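Local coordinates for protein SAM-dependent methyltransferase (PDB 5BP7) that binds S-adenosyl-L-homocysteine and is probably a methyltransferase that uses S-adenosylmethionine as methyl donor, at residues A[27-30]-A[31-35]. Residues are numbered along the deposited sequence; the frame is centred on the assembly and turned at random.
Sequences PRIF and TITES
Arg28 and Ile32, one turn apart on the short helix 28-34, meet where CD1 of Ile32 lies over one face of the guanidinium, 4.0 Å from NH2 of Arg28. The arginine chain bends at chi3 (74°), bringing the guanidinium to the end of Ile32. The backbone joins the same pair, Ile32 N to Arg28 O at 2.8 Å, with an N-H...O angle of 161°. Asp236 salt-bridges NH2, and Trp229 touches both side chains. One residue further on, Thr33 N donates to Ile29 O over 3.0 Å. The Thr33 hydroxyl, set by chi1 (62°) between the backbone N and the carbonyl carbon, also leans back over this turn, with OG1 3.1 Å from Ile29 O and 3.3 Å from Phe30 O. CG2 of Thr33 comes within 4.3 Å of CG1 of Ile29. Glu34 N bonds Phe30 O, 3.0 Å, and OE1 of Glu34 lies at the edge of the phenyl ring, near its plane, 4.3 Å from CD1 of Phe30. Pro27, the N-cap residue, also puts CG in plane at the edge of this ring. Glu34 is buried: OE2 is hydrogen-bonded to His40, an S-adenosyl-L-homocysteine-binding residue, and OE1 to Tyr218. The short helix thus ties a guanidinium to Asp236 and, six residues on, presents a carboxylate that probably helps to position His40 beside the cofactor pocket.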
loop_
_atom_site.group_PDB
_atom_site.type_symbol
_atom_site.label_atom_id
_atom_site.label_comp_id
_atom_site.label_asym_id
_atom_site.label_seq_id
_atom_site.Cartn_x
_atom_site.Cartn_y
_atom_site.Cartn_z
ATOM N N PRO A 27 8.121 -0.003 13.139
ATOM C CA PRO A 27 8.962 -1.019 13.800
ATOM C C PRO A 27 10.095 -1.514 12.911
ATOM O O PRO A 27 9.922 -1.623 11.697
ATOM C CB PRO A 27 7.980 -2.159 14.085
ATOM C CG PRO A 27 6.633 -1.518 14.101
ATOM C CD PRO A 27 6.708 -0.434 13.070
ATOM N N ARG A 28 11.247 -1.781 13.516
ATOM C CA ARG A 28 12.470 -2.131 12.767
ATOM C C ARG A 28 12.353 -3.327 11.846
ATOM O O ARG A 28 12.983 -3.352 10.794
ATOM C CB ARG A 28 13.637 -2.418 13.706
ATOM C CG ARG A 28 14.355 -1.182 14.164
ATOM C CD ARG A 28 15.578 -1.586 14.965
ATOM N NE ARG A 28 16.634 -2.096 14.093
ATOM C CZ ARG A 28 17.549 -3.002 14.426
ATOM N NH1 ARG A 28 17.557 -3.590 15.619
ATOM N NH2 ARG A 28 18.453 -3.352 13.522
ATOM N N ILE A 29 11.575 -4.321 12.259
ATOM C CA ILE A 29 11.356 -5.510 11.438
ATOM C C ILE A 29 10.851 -5.158 10.022
ATOM O O ILE A 29 11.326 -5.737 9.049
ATOM C CB ILE A 29 10.431 -6.540 12.144
ATOM C CG1 ILE A 29 10.469 -7.883 11.416
ATOM C CG2 ILE A 29 8.980 -6.056 12.253
ATOM C CD1 ILE A 29 11.752 -8.653 11.631
ATOM N N PHE A 30 9.912 -4.211 9.916
ATOM C CA PHE A 30 9.381 -3.781 8.618
ATOM C C PHE A 30 10.471 -3.147 7.770
ATOM O O PHE A 30 10.585 -3.401 6.577
ATOM C CB PHE A 30 8.221 -2.790 8.792
ATOM C CG PHE A 30 6.956 -3.426 9.276
ATOM C CD1 PHE A 30 6.199 -4.230 8.419
ATOM C CD2 PHE A 30 6.506 -3.241 10.588
ATOM C CE1 PHE A 30 5.020 -4.834 8.866
ATOM C CE2 PHE A 30 5.330 -3.851 11.044
ATOM C CZ PHE A 30 4.587 -4.641 10.181
ATOM N N THR A 31 11.249 -2.286 8.408
ATOM C CA THR A 31 12.392 -1.615 7.778
ATOM C C THR A 31 13.398 -2.638 7.240
ATOM O O THR A 31 13.842 -2.539 6.100
ATOM C CB THR A 31 13.061 -0.647 8.784
ATOM O OG1 THR A 31 12.066 0.249 9.291
ATOM C CG2 THR A 31 14.113 0.191 8.128
ATOM N N ILE A 32 13.728 -3.618 8.072
ATOM C CA ILE A 32 14.697 -4.663 7.730
ATOM C C ILE A 32 14.219 -5.531 6.555
ATOM O O ILE A 32 14.972 -5.769 5.621
ATOM C CB ILE A 32 14.981 -5.558 8.956
ATOM C CG1 ILE A 32 15.822 -4.796 9.980
ATOM C CG2 ILE A 32 15.685 -6.848 8.561
ATOM C CD1 ILE A 32 15.683 -5.342 11.389
ATOM N N THR A 33 12.971 -5.992 6.608
ATOM C CA THR A 33 12.462 -6.891 5.591
ATOM C C THR A 33 12.111 -6.207 4.265
ATOM O O THR A 33 12.214 -6.830 3.218
ATOM C CB THR A 33 11.217 -7.640 6.072
ATOM O OG1 THR A 33 10.176 -6.701 6.354
ATOM C CG2 THR A 33 11.548 -8.473 7.308
ATOM N N GLU A 34 11.714 -4.933 4.313
ATOM C CA GLU A 34 11.259 -4.222 3.117
ATOM C C GLU A 34 12.175 -3.099 2.604
ATOM O O GLU A 34 11.764 -2.329 1.728
ATOM C CB GLU A 34 9.823 -3.720 3.311
ATOM C CG GLU A 34 8.843 -4.858 3.561
ATOM C CD GLU A 34 7.392 -4.413 3.587
ATOM O OE1 GLU A 34 6.571 -5.085 4.254
ATOM O OE2 GLU A 34 7.077 -3.400 2.935
ATOM N N SER A 35 13.428 -3.057 3.064
ATOM C CA SER A 35 14.380 -2.021 2.627
ATOM C C SER A 35 14.702 -2.031 1.133
ATOM O O SER A 35 15.042 -0.997 0.581
ATOM C CB SER A 35 15.696 -2.096 3.408
ATOM O OG SER A 35 16.350 -3.308 3.132
#